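Local structure of phosphinothricin N-acetyltransferase (Brucella ovis, 5DWM) at residues 36-41 against 162-167; 53-58 against 74-79; 125-130 against 140-145; 131-136 against 150-155. The protein probably transfers an acetyl group from acetyl-CoA to an amine substrate, perhaps phosphinothricin. One frame throughout, in Å; residues are numbered along the deposited sequence.

Contact 1: residues 36-41 against 162-167; sequences GSYEIE and RWLDTV
Y38 reaches L164 from a loop, and the two backbones stay well apart. Segment 36-41 has no regular structure, while 162-167 is a strand. The closest pair of CA atoms, those of Y38 and L164, is 9.3 Å apart. Nothing pairs main chain with main chain here, and one side chain spans the distance. An ST turn, in which S37 OG accepts from E39 N at 3.1 Å, has Y38 in its middle.

The Y38 side chain runs alongside that of L164, in the opposite direction. L164 CD1 lies 3.6 Å from Y38 CE1, oblique to the ring. The phenol oxygen goes further, and Y38 OH sits 3.3 Å from L164 CB. Y38 CG is anti to its own carbonyl carbon (chi1 -79°), which carries the ring across to the strand. T166 meets the far end of the ring obliquely, with T166 OG1 4.0 Å from Y38 CZ. The polar ends of both residues are satisfied by S156, whose OG is hydrogen-bonded to Y38 OH and to T166 OG1. S156 thus gives each of these buried hydroxyls a partner. L164 CD2 sits over one face of the R162 guanidinium, toward its rim.

The loop joins helix 20-33 to helix 45-58. Strand 162-172 lies between strands 124-129 and 148-159 in the sheet. Y86 of the second subunit meets the Y38 ring with planes about 50° apart, so the contact forms part of the interface with that subunit.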
loop_
_atom_site.group_PDB
_atom_site.type_symbol
_atom_site.label_atom_id
_atom_site.label_comp_id
_atom_site.label_asym_id
_atom_site.label_seq_id
_atom_site.Cartn_x
_atom_site.Cartn_y
_atom_site.Cartn_z
ATOM N N GLY A 36 -7.744 -5.719 -12.972
ATOM C CA GLY A 36 -7.655 -5.824 -11.527
ATOM C C GLY A 36 -6.226 -6.053 -11.074
ATOM O O GLY A 36 -5.796 -5.531 -10.041
ATOM N N SER A 37 -5.472 -6.827 -11.841
ATOM C CA SER A 37 -4.049 -7.000 -11.601
ATOM C C SER A 37 -3.267 -5.887 -12.279
ATOM O O SER A 37 -3.523 -5.552 -13.439
ATOM C CB SER A 37 -3.580 -8.337 -12.170
ATOM O OG SER A 37 -2.171 -8.445 -12.082
ATOM N N TYR A 38 -2.307 -5.327 -11.551
ATOM C CA TYR A 38 -1.386 -4.349 -12.113
ATOM C C TYR A 38 -0.092 -4.982 -12.616
ATOM O O TYR A 38 0.866 -4.259 -12.916
ATOM C CB TYR A 38 -1.109 -3.208 -11.128
ATOM C CG TYR A 38 -2.201 -2.159 -11.041
ATOM C CD1 TYR A 38 -3.509 -2.418 -11.473
ATOM C CD2 TYR A 38 -1.922 -0.891 -10.533
ATOM C CE1 TYR A 38 -4.506 -1.435 -11.385
ATOM C CE2 TYR A 38 -2.900 0.086 -10.445
ATOM C CZ TYR A 38 -4.188 -0.189 -10.855
ATOM O OH TYR A 38 -5.157 0.796 -10.757
ATOM N N GLU A 39 -0.042 -6.309 -12.713
ATOM C CA GLU A 39 1.045 -6.960 -13.426
ATOM C C GLU A 39 0.729 -7.007 -14.915
ATOM O O GLU A 39 -0.433 -6.960 -15.322
ATOM C CB GLU A 39 1.304 -8.365 -12.873
ATOM C CG GLU A 39 1.741 -8.340 -11.418
ATOM C CD GLU A 39 2.263 -9.682 -10.931
ATOM O OE1 GLU A 39 1.460 -10.467 -10.397
ATOM O OE2 GLU A 39 3.478 -9.952 -11.076
ATOM N N ILE A 40 1.783 -7.063 -15.728
ATOM C CA ILE A 40 1.662 -7.098 -17.177
ATOM C C ILE A 40 2.047 -8.457 -17.740
ATOM O O ILE A 40 1.401 -8.959 -18.662
ATOM C CB ILE A 40 2.514 -5.984 -17.822
ATOM C CG1 ILE A 40 2.247 -4.642 -17.148
ATOM C CG2 ILE A 40 2.281 -5.935 -19.332
ATOM C CD1 ILE A 40 0.830 -4.235 -17.161
ATOM N N GLU A 41 3.082 -9.080 -17.179
ATOM C CA GLU A 41 3.562 -10.372 -17.641
ATOM C C GLU A 41 3.127 -11.445 -16.655
ATOM O O GLU A 41 3.486 -11.355 -15.469
ATOM C CB GLU A 41 5.081 -10.329 -17.727
ATOM C CG GLU A 41 5.746 -11.611 -18.143
ATOM C CD GLU A 41 7.255 -11.490 -18.115
ATOM O OE1 GLU A 41 7.765 -10.387 -18.402
ATOM O OE2 GLU A 41 7.927 -12.492 -17.792
ATOM N N ARG A 162 -4.581 2.494 -20.951
ATOM C CA ARG A 162 -5.574 3.230 -20.180
ATOM C C ARG A 162 -5.042 3.547 -18.793
ATOM O O ARG A 162 -4.364 2.720 -18.172
ATOM C CB ARG A 162 -6.860 2.394 -19.982
ATOM C CG ARG A 162 -7.875 2.459 -21.101
ATOM C CD ARG A 162 -9.269 2.044 -20.598
ATOM N NE ARG A 162 -9.263 0.729 -19.955
ATOM C CZ ARG A 162 -9.598 0.487 -18.687
ATOM N NH1 ARG A 162 -9.987 1.467 -17.880
ATOM N NH2 ARG A 162 -9.555 -0.753 -18.223
ATOM N N TRP A 163 -5.379 4.735 -18.298
ATOM C CA TRP A 163 -5.143 5.059 -16.896
ATOM C C TRP A 163 -6.213 4.405 -16.033
ATOM O O TRP A 163 -7.390 4.357 -16.405
ATOM C CB TRP A 163 -5.142 6.572 -16.672
ATOM C CG TRP A 163 -3.883 7.224 -17.152
ATOM C CD1 TRP A 163 -3.728 7.989 -18.276
ATOM C CD2 TRP A 163 -2.599 7.163 -16.520
ATOM N NE1 TRP A 163 -2.415 8.419 -18.374
ATOM C CE2 TRP A 163 -1.705 7.919 -17.312
ATOM C CE3 TRP A 163 -2.120 6.541 -15.360
ATOM C CZ2 TRP A 163 -0.361 8.063 -16.982
ATOM C CZ3 TRP A 163 -0.790 6.685 -15.032
ATOM C CH2 TRP A 163 0.079 7.438 -15.838
ATOM N N LEU A 164 -5.792 3.911 -14.870
ATOM C CA LEU A 164 -6.635 3.110 -13.997
ATOM C C LEU A 164 -6.639 3.741 -12.618
ATOM O O LEU A 164 -5.627 4.294 -12.186
ATOM C CB LEU A 164 -6.054 1.702 -13.847
ATOM C CG LEU A 164 -5.599 0.996 -15.129
ATOM C CD1 LEU A 164 -4.981 -0.359 -14.793
ATOM C CD2 LEU A 164 -6.753 0.837 -16.110
ATOM N N ASP A 165 -7.768 3.626 -11.917
ATOM C CA ASP A 165 -7.884 4.098 -10.544
ATOM C C ASP A 165 -7.888 2.909 -9.596
ATOM O O ASP A 165 -8.391 1.837 -9.934
ATOM C CB ASP A 165 -9.194 4.864 -10.316
ATOM C CG ASP A 165 -9.302 6.133 -11.149
ATOM O OD1 ASP A 165 -8.306 6.578 -11.755
ATOM O OD2 ASP A 165 -10.409 6.702 -11.192
ATOM N N THR A 166 -7.368 3.110 -8.389
ATOM C CA THR A 166 -7.446 2.096 -7.340
ATOM C C THR A 166 -8.577 2.471 -6.394
ATOM O O THR A 166 -8.537 3.539 -5.779
ATOM C CB THR A 166 -6.148 2.056 -6.543
ATOM O OG1 THR A 166 -5.067 1.675 -7.391
ATOM C CG2 THR A 166 -6.271 1.067 -5.379
ATOM N N VAL A 167 -9.577 1.600 -6.271
ATOM C CA VAL A 167 -10.667 1.796 -5.319
ATOM C C VAL A 167 -10.343 1.038 -4.035
ATOM O O VAL A 167 -10.033 -0.159 -4.071
ATOM C CB VAL A 167 -12.014 1.355 -5.922
ATOM C CG1 VAL A 167 -13.048 1.119 -4.819
ATOM C CG2 VAL A 167 -12.500 2.411 -6.929
#

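Contact 2: residues 53-58 against 74-79; sequences AAFADQ and YAYASY
F55 and Y76 form the tight part of this contact. Their rings make an offset stack, with centroids 4.4 Å apart and planes 22° from parallel. The overlap is partial: F55 CE2 lies over one face of Y76, toward the rim, 3.4 Å from Y76 CE1. Y76 CG stands between its backbone N and carbonyl carbon, raising the ring from the strand toward the helix. S78 extends the apolar patch, its CB 3.8 Å from F55 CE1.

The other end is looser and wet. Q58 NE2 approaches the edge of the Y79 ring, 3.8 Å from CD2, with amide and ring planes 78° apart. Two waters bridge the segments here. One donates to Q58 OE1 and accepts from Y79 N at 2.9 Å. The other donates to Q58 O at 2.8 Å and to Y79 OH.

Helix 45-58 thus lies across strand 70-79, with local axes 9.1 Å apart and crossing at 65°. F52 meets Y76 edge-to-face, and I62 touches F55 and Y76. A helix packed by aromatic side chains on the central mixed sheet is in keeping with the alpha/beta GNAT fold.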
loop_
_atom_site.group_PDB
_atom_site.type_symbol
_atom_site.label_atom_id
_atom_site.label_comp_id
_atom_site.label_asym_id
_atom_site.label_seq_id
_atom_site.Cartn_x
_atom_site.Cartn_y
_atom_site.Cartn_z
ATOM N N ALA A 53 3.665 -19.961 -1.003
ATOM C CA ALA A 53 4.401 -20.527 0.122
ATOM C C ALA A 53 4.762 -19.449 1.142
ATOM O O ALA A 53 4.745 -19.699 2.356
ATOM C CB ALA A 53 5.657 -21.242 -0.374
ATOM N N ALA A 54 5.069 -18.235 0.665
ATOM C CA ALA A 54 5.364 -17.134 1.580
ATOM C C ALA A 54 4.129 -16.727 2.377
ATOM O O ALA A 54 4.213 -16.540 3.596
ATOM C CB ALA A 54 5.963 -15.946 0.821
ATOM N N PHE A 55 2.969 -16.611 1.717
ATOM C CA PHE A 55 1.738 -16.295 2.445
ATOM C C PHE A 55 1.452 -17.337 3.515
ATOM O O PHE A 55 1.094 -16.994 4.647
ATOM C CB PHE A 55 0.553 -16.217 1.485
ATOM C CG PHE A 55 0.671 -15.142 0.453
ATOM C CD1 PHE A 55 1.185 -13.894 0.776
ATOM C CD2 PHE A 55 0.258 -15.381 -0.848
ATOM C CE1 PHE A 55 1.284 -12.904 -0.183
ATOM C CE2 PHE A 55 0.355 -14.399 -1.809
ATOM C CZ PHE A 55 0.870 -13.156 -1.475
ATOM N N ALA A 56 1.629 -18.616 3.178
ATOM C CA ALA A 56 1.380 -19.686 4.140
ATOM C C ALA A 56 2.365 -19.623 5.298
ATOM O O ALA A 56 1.983 -19.829 6.459
ATOM C CB ALA A 56 1.461 -21.043 3.444
ATOM N N ASP A 57 3.640 -19.347 5.002
ATOM C CA ASP A 57 4.637 -19.228 6.064
ATOM C C ASP A 57 4.285 -18.108 7.031
ATOM O O ASP A 57 4.568 -18.211 8.231
ATOM C CB ASP A 57 6.021 -18.974 5.459
ATOM C CG ASP A 57 6.575 -20.184 4.730
ATOM O OD1 ASP A 57 6.017 -21.289 4.888
ATOM O OD2 ASP A 57 7.582 -20.028 4.003
ATOM N N GLN A 58 3.670 -17.032 6.533
ATOM C CA GLN A 58 3.253 -15.935 7.400
ATOM C C GLN A 58 2.029 -16.281 8.235
ATOM O O GLN A 58 1.744 -15.579 9.213
ATOM C CB GLN A 58 2.955 -14.687 6.568
ATOM C CG GLN A 58 4.173 -14.029 5.958
ATOM C CD GLN A 58 3.793 -12.904 5.024
ATOM O OE1 GLN A 58 3.099 -13.118 4.030
ATOM N NE2 GLN A 58 4.226 -11.694 5.346
ATOM N N TYR A 74 -9.837 -18.573 -6.482
ATOM C CA TYR A 74 -9.040 -18.642 -5.270
ATOM C C TYR A 74 -9.070 -17.293 -4.565
ATOM O O TYR A 74 -9.388 -16.259 -5.160
ATOM C CB TYR A 74 -7.596 -19.098 -5.546
ATOM C CG TYR A 74 -6.777 -18.118 -6.359
ATOM C CD1 TYR A 74 -6.783 -18.167 -7.744
ATOM C CD2 TYR A 74 -5.994 -17.146 -5.740
ATOM C CE1 TYR A 74 -6.036 -17.284 -8.497
ATOM C CE2 TYR A 74 -5.238 -16.249 -6.484
ATOM C CZ TYR A 74 -5.267 -16.322 -7.868
ATOM O OH TYR A 74 -4.524 -15.438 -8.626
ATOM N N ALA A 75 -8.744 -17.323 -3.277
ATOM C CA ALA A 75 -8.706 -16.122 -2.465
ATOM C C ALA A 75 -7.638 -16.291 -1.399
ATOM O O ALA A 75 -7.411 -17.397 -0.898
ATOM C CB ALA A 75 -10.059 -15.832 -1.804
ATOM N N TYR A 76 -6.984 -15.191 -1.052
ATOM C CA TYR A 76 -6.046 -15.233 0.057
ATOM C C TYR A 76 -6.031 -13.873 0.738
ATOM O O TYR A 76 -6.559 -12.884 0.220
ATOM C CB TYR A 76 -4.640 -15.676 -0.381
ATOM C CG TYR A 76 -3.930 -14.708 -1.291
ATOM C CD1 TYR A 76 -3.243 -13.610 -0.773
ATOM C CD2 TYR A 76 -3.951 -14.881 -2.669
ATOM C CE1 TYR A 76 -2.588 -12.720 -1.601
ATOM C CE2 TYR A 76 -3.296 -13.994 -3.507
ATOM C CZ TYR A 76 -2.622 -12.912 -2.969
ATOM O OH TYR A 76 -1.969 -12.024 -3.807
ATOM N N ALA A 77 -5.435 -13.846 1.922
ATOM C CA ALA A 77 -5.173 -12.614 2.642
ATOM C C ALA A 77 -3.676 -12.460 2.854
ATOM O O ALA A 77 -2.914 -13.429 2.798
ATOM C CB ALA A 77 -5.900 -12.598 3.985
ATOM N N SER A 78 -3.263 -11.215 3.055
ATOM C CA SER A 78 -1.867 -10.869 3.316
ATOM C C SER A 78 -1.856 -9.514 4.014
ATOM O O SER A 78 -2.904 -8.907 4.237
ATOM C CB SER A 78 -1.053 -10.845 2.016
ATOM O OG SER A 78 -1.596 -9.905 1.100
ATOM N N TYR A 79 -0.665 -9.026 4.349
ATOM C CA TYR A 79 -0.573 -7.691 4.923
ATOM C C TYR A 79 -0.747 -6.627 3.849
ATOM O O TYR A 79 -0.305 -6.795 2.706
ATOM C CB TYR A 79 0.766 -7.480 5.638
ATOM C CG TYR A 79 0.888 -8.260 6.921
ATOM C CD1 TYR A 79 0.022 -8.022 7.985
ATOM C CD2 TYR A 79 1.870 -9.231 7.071
ATOM C CE1 TYR A 79 0.126 -8.747 9.159
ATOM C CE2 TYR A 79 1.981 -9.959 8.233
ATOM C CZ TYR A 79 1.111 -9.714 9.275
ATOM O OH TYR A 79 1.235 -10.439 10.430
HETATM O O HOH W 1 1.819 -10.387 3.628
HETATM O O HOH W 2 2.683 -13.065 9.892
#

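Contact 3: residues 125-130 against 140-145; sequences LLAVIG and KLHESL
The H142 imidazole carries A127 on one face. Methyl CB of A127 stands 3.4 Å above the ring plane, displaced toward the rim over CD2 and NE2. It is 3.8 Å from the ring centroid and 25° off the ring normal, a CH-pi contact. I129 comes in obliquely, with CD1 3.9 Å from H142 ND1. The ring of F147 also meets H142, edge-to-face.

With CG anti to its carbonyl carbon (chi1 -74°), H142 points its ring at the strand, where A127 CB meets its face. Both ring nitrogens have partners. ND1 is hydrogen-bonded to S138 O, one turn earlier in the same helix. NE2 is hydrogen-bonded to D92 OD2. These two bonds, made at different corners of the ring, should limit its rotation.

The backbones are 7.8 Å apart at their nearest CA atoms, those of A127 and H142. On the helix, S144 OG donates to L141 O at 2.9 Å, near the helix end. L141 touches I94 and K107, which bind acetyl-CoA, so this helix-on-sheet packing borders the cofactor site of the GNAT fold.

Strand 124-129 lies between strands 89-96 and 162-172, and helix 136-144 packs on this part of the sheet. M169 of strand 162-172 touches I129 and H142. L110 of helix 105-119 also packs on H142, so this imidazole lies where two helices and the sheet meet.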
loop_
_atom_site.group_PDB
_atom_site.type_symbol
_atom_site.label_atom_id
_atom_site.label_comp_id
_atom_site.label_asym_id
_atom_site.label_seq_id
_atom_site.Cartn_x
_atom_site.Cartn_y
_atom_site.Cartn_z
ATOM N N LEU A 125 -10.259 -5.596 7.318
ATOM C CA LEU A 125 -9.925 -6.270 6.070
ATOM C C LEU A 125 -10.057 -5.256 4.939
ATOM O O LEU A 125 -11.107 -4.622 4.786
ATOM C CB LEU A 125 -10.839 -7.478 5.845
ATOM C CG LEU A 125 -10.570 -8.337 4.597
ATOM C CD1 LEU A 125 -9.129 -8.851 4.571
ATOM C CD2 LEU A 125 -11.570 -9.492 4.544
ATOM N N LEU A 126 -8.984 -5.080 4.174
ATOM C CA LEU A 126 -8.902 -4.037 3.157
ATOM C C LEU A 126 -8.911 -4.659 1.766
ATOM O O LEU A 126 -8.191 -5.627 1.513
ATOM C CB LEU A 126 -7.599 -3.253 3.340
ATOM C CG LEU A 126 -7.335 -2.080 2.388
ATOM C CD1 LEU A 126 -8.240 -0.904 2.724
ATOM C CD2 LEU A 126 -5.868 -1.652 2.439
ATOM N N ALA A 127 -9.701 -4.089 0.862
ATOM C CA ALA A 127 -9.663 -4.438 -0.555
ATOM C C ALA A 127 -9.010 -3.300 -1.323
ATOM O O ALA A 127 -9.417 -2.144 -1.187
ATOM C CB ALA A 127 -11.071 -4.685 -1.107
ATOM N N VAL A 128 -7.990 -3.630 -2.114
ATOM C CA VAL A 128 -7.287 -2.668 -2.955
ATOM C C VAL A 128 -7.629 -3.063 -4.385
ATOM O O VAL A 128 -7.002 -3.958 -4.961
ATOM C CB VAL A 128 -5.770 -2.727 -2.693
ATOM C CG1 VAL A 128 -5.032 -1.706 -3.561
ATOM C CG2 VAL A 128 -5.478 -2.458 -1.232
ATOM N N ILE A 129 -8.651 -2.432 -4.948
ATOM C CA ILE A 129 -9.285 -2.901 -6.179
ATOM C C ILE A 129 -8.698 -2.128 -7.354
ATOM O O ILE A 129 -8.922 -0.920 -7.496
ATOM C CB ILE A 129 -10.811 -2.761 -6.106
ATOM C CG1 ILE A 129 -11.351 -3.538 -4.895
ATOM C CG2 ILE A 129 -11.459 -3.220 -7.428
ATOM C CD1 ILE A 129 -12.838 -3.349 -4.653
ATOM N N GLY A 130 -7.941 -2.825 -8.198
ATOM C CA GLY A 130 -7.376 -2.184 -9.367
ATOM C C GLY A 130 -8.429 -1.893 -10.419
ATOM O O GLY A 130 -9.381 -2.652 -10.606
ATOM N N LYS A 140 -18.784 -4.492 -6.538
ATOM C CA LYS A 140 -20.089 -4.991 -6.107
ATOM C C LYS A 140 -19.952 -6.198 -5.179
ATOM O O LYS A 140 -20.708 -6.330 -4.207
ATOM C CB LYS A 140 -20.950 -5.308 -7.328
ATOM N N LEU A 141 -18.990 -7.087 -5.454
ATOM C CA LEU A 141 -18.761 -8.226 -4.567
ATOM C C LEU A 141 -18.437 -7.756 -3.157
ATOM O O LEU A 141 -18.973 -8.275 -2.172
ATOM C CB LEU A 141 -17.622 -9.096 -5.105
ATOM C CG LEU A 141 -16.943 -10.069 -4.125
ATOM C CD1 LEU A 141 -17.899 -11.123 -3.615
ATOM C CD2 LEU A 141 -15.704 -10.726 -4.742
ATOM N N HIS A 142 -17.556 -6.761 -3.041
ATOM C CA HIS A 142 -17.171 -6.293 -1.716
ATOM C C HIS A 142 -18.302 -5.518 -1.051
ATOM O O HIS A 142 -18.536 -5.669 0.151
ATOM C CB HIS A 142 -15.871 -5.493 -1.799
ATOM C CG HIS A 142 -14.657 -6.347 -2.021
ATOM N ND1 HIS A 142 -14.236 -6.735 -3.277
ATOM C CD2 HIS A 142 -13.796 -6.918 -1.146
ATOM C CE1 HIS A 142 -13.164 -7.499 -3.165
ATOM N NE2 HIS A 142 -12.873 -7.621 -1.883
ATOM N N GLU A 143 -19.025 -4.699 -1.818
ATOM C CA GLU A 143 -20.198 -4.021 -1.271
ATOM C C GLU A 143 -21.202 -5.021 -0.710
ATOM O O GLU A 143 -21.758 -4.814 0.376
ATOM C CB GLU A 143 -20.866 -3.162 -2.346
ATOM C CG GLU A 143 -20.077 -1.921 -2.727
ATOM C CD GLU A 143 -20.733 -1.136 -3.843
ATOM O OE1 GLU A 143 -21.663 -1.674 -4.481
ATOM O OE2 GLU A 143 -20.314 0.018 -4.080
ATOM N N SER A 144 -21.436 -6.120 -1.430
ATOM C CA SER A 144 -22.451 -7.073 -0.995
ATOM C C SER A 144 -22.071 -7.777 0.301
ATOM O O SER A 144 -22.955 -8.253 1.017
ATOM C CB SER A 144 -22.728 -8.096 -2.095
ATOM O OG SER A 144 -21.733 -9.096 -2.117
ATOM N N LEU A 145 -20.783 -7.841 0.631
ATOM C CA LEU A 145 -20.330 -8.459 1.869
ATOM C C LEU A 145 -20.019 -7.441 2.961
ATOM O O LEU A 145 -19.357 -7.782 3.947
ATOM C CB LEU A 145 -19.146 -9.388 1.607
ATOM C CG LEU A 145 -19.671 -10.754 1.153
ATOM C CD1 LEU A 145 -18.563 -11.643 0.672
ATOM C CD2 LEU A 145 -20.420 -11.427 2.294
#

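Contact 4: residues 131-136 against 150-155; sequences DGEHNI and CGRIEG
E133 and R152 join a loop to a strand, the loop folded by D131 O accepting from both H134 N and N135 N and the strand running through 150-153 before turning a corner at 154 and 155. The link is a single salt bridge. R152 NH2 donates to E133 OE1 at 2.6 Å, with an N-H...acceptor angle of 150°. The bond uses the anti side of the carboxylate, 16° out of its plane. The carboxylate and guanidinium planes are 56° apart, and the groups share one close oxygen-nitrogen pair rather than two. E133 bends at chi2, which folds OE1 back toward R152 NH2; E133 CB is itself 3.3 Å from that nitrogen. R152 is extended from CG to NE and spans the distance from the strand.

C150 and G151 both face L168 of the neighbouring strand, a classic beta bulge directly before R152. In the loop, N135 is the centre of an inverse gamma turn and the N-cap of helix 136-144.

The arginine has a second acidic partner: R152 NE makes a salt bridge to D165 OD2. The guanidinium is thus held at two sites, by the loop and by strand 162-172. The other oxygen of D165, OD1, accepts from G155 N at the strand corner. The second subunit is close by, where its Q170 OE1 accepts from E154 N.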
loop_
_atom_site.group_PDB
_atom_site.type_symbol
_atom_site.label_atom_id
_atom_site.label_comp_id
_atom_site.label_asym_id
_atom_site.label_seq_id
_atom_site.Cartn_x
_atom_site.Cartn_y
_atom_site.Cartn_z
ATOM N N ASP A 131 -8.239 -0.778 -11.125
ATOM C CA ASP A 131 -9.163 -0.330 -12.172
ATOM C C ASP A 131 -10.605 -0.304 -11.668
ATOM O O ASP A 131 -11.511 -0.887 -12.268
ATOM C CB ASP A 131 -9.016 -1.173 -13.442
ATOM C CG ASP A 131 -9.776 -0.595 -14.635
ATOM O OD1 ASP A 131 -10.249 0.558 -14.556
ATOM O OD2 ASP A 131 -9.900 -1.298 -15.659
ATOM N N GLY A 132 -10.820 0.390 -10.548
ATOM C CA GLY A 132 -12.128 0.401 -9.913
ATOM C C GLY A 132 -13.246 0.951 -10.774
ATOM O O GLY A 132 -14.411 0.604 -10.553
ATOM N N GLU A 133 -12.925 1.798 -11.754
ATOM C CA GLU A 133 -13.974 2.337 -12.614
ATOM C C GLU A 133 -14.617 1.241 -13.453
ATOM O O GLU A 133 -15.837 1.244 -13.661
ATOM C CB GLU A 133 -13.407 3.443 -13.506
ATOM C CG GLU A 133 -14.427 4.051 -14.452
ATOM C CD GLU A 133 -15.430 4.938 -13.746
ATOM O OE1 GLU A 133 -15.203 5.276 -12.568
ATOM O OE2 GLU A 133 -16.448 5.302 -14.371
ATOM N N HIS A 134 -13.818 0.288 -13.932
ATOM C CA HIS A 134 -14.319 -0.765 -14.801
ATOM C C HIS A 134 -14.529 -2.093 -14.090
ATOM O O HIS A 134 -15.322 -2.911 -14.564
ATOM C CB HIS A 134 -13.379 -0.968 -15.997
ATOM C CG HIS A 134 -13.420 0.151 -16.990
ATOM N ND1 HIS A 134 -13.072 -0.014 -18.314
ATOM C CD2 HIS A 134 -13.770 1.452 -16.853
ATOM C CE1 HIS A 134 -13.203 1.138 -18.948
ATOM N NE2 HIS A 134 -13.628 2.043 -18.084
ATOM N N ASN A 135 -13.871 -2.317 -12.956
ATOM C CA ASN A 135 -13.945 -3.548 -12.175
ATOM C C ASN A 135 -15.173 -3.535 -11.266
ATOM O O ASN A 135 -15.042 -3.751 -10.061
ATOM C CB ASN A 135 -12.673 -3.641 -11.313
ATOM C CG ASN A 135 -12.323 -5.068 -10.889
ATOM O OD1 ASN A 135 -13.120 -5.991 -11.035
ATOM N ND2 ASN A 135 -11.119 -5.240 -10.341
ATOM N N ILE A 136 -16.354 -3.258 -11.828
ATOM C CA ILE A 136 -17.564 -3.154 -11.016
ATOM C C ILE A 136 -17.897 -4.484 -10.356
ATOM O O ILE A 136 -18.492 -4.516 -9.271
ATOM C CB ILE A 136 -18.736 -2.610 -11.857
ATOM C CG1 ILE A 136 -18.993 -3.526 -13.048
ATOM C CG2 ILE A 136 -18.444 -1.193 -12.326
ATOM C CD1 ILE A 136 -20.081 -3.027 -13.976
ATOM N N CYS A 150 -13.551 3.473 1.124
ATOM C CA CYS A 150 -12.660 4.264 1.955
ATOM C C CYS A 150 -11.562 4.957 1.160
ATOM O O CYS A 150 -10.597 5.436 1.763
ATOM C CB CYS A 150 -12.076 3.435 3.117
ATOM S SG CYS A 150 -11.012 2.057 2.645
ATOM N N GLY A 151 -11.671 5.033 -0.159
ATOM C CA GLY A 151 -10.735 5.851 -0.908
ATOM C C GLY A 151 -10.698 5.485 -2.372
ATOM O O GLY A 151 -11.210 4.453 -2.803
ATOM N N ARG A 152 -10.057 6.363 -3.141
ATOM C CA ARG A 152 -9.875 6.142 -4.572
ATOM C C ARG A 152 -8.625 6.904 -4.983
ATOM O O ARG A 152 -8.619 8.143 -4.959
ATOM C CB ARG A 152 -11.088 6.620 -5.364
ATOM C CG ARG A 152 -10.991 6.325 -6.851
ATOM C CD ARG A 152 -12.370 6.398 -7.499
ATOM N NE ARG A 152 -12.325 6.219 -8.948
ATOM C CZ ARG A 152 -13.301 5.666 -9.663
ATOM N NH1 ARG A 152 -14.402 5.218 -9.071
ATOM N NH2 ARG A 152 -13.174 5.550 -10.976
ATOM N N ILE A 153 -7.569 6.176 -5.336
ATOM C CA ILE A 153 -6.338 6.796 -5.820
ATOM C C ILE A 153 -6.479 6.883 -7.333
ATOM O O ILE A 153 -6.420 5.867 -8.028
ATOM C CB ILE A 153 -5.082 6.004 -5.433
ATOM C CG1 ILE A 153 -5.025 5.726 -3.933
ATOM C CG2 ILE A 153 -3.822 6.742 -5.910
ATOM C CD1 ILE A 153 -3.907 4.743 -3.558
ATOM N N GLU A 154 -6.663 8.095 -7.842
ATOM C CA GLU A 154 -6.896 8.286 -9.265
ATOM C C GLU A 154 -5.600 8.156 -10.050
ATOM O O GLU A 154 -4.551 8.652 -9.637
ATOM C CB GLU A 154 -7.481 9.668 -9.500
ATOM C CG GLU A 154 -8.880 9.818 -8.937
ATOM C CD GLU A 154 -9.491 11.140 -9.322
ATOM O OE1 GLU A 154 -9.962 11.257 -10.471
ATOM O OE2 GLU A 154 -9.469 12.068 -8.487
ATOM N N GLY A 155 -5.680 7.482 -11.195
ATOM C CA GLY A 155 -4.524 7.388 -12.070
ATOM C C GLY A 155 -3.358 6.650 -11.460
ATOM O O GLY A 155 -2.203 7.002 -11.720
#

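In the fold
Contacts 1, 3 and 4 form a connected group, and contact 2 stands apart across the same sheet. Contact 4 lies about 9 Å from contact 1, centre to centre. R162 NH2 to D131 OD2, a 2.6 Å salt bridge, joins them. Contact 1 meets contact 3 between neighbouring strands, with V167 O 2.8 Å from I129 N. In turn, G130 O and N135 ND2, 3.1 Å apart, link contacts 3 and 4. Contact 2 is about 18 Å from contact 3 between centres. Contact 3 is near the acetyl-CoA site: the side chains of H142 and I94 are about 4 Å apart. In contact 2, the side chains of Y76 and I94 are about 8 Å apart. Contacts 1 and 4 lie away from that site.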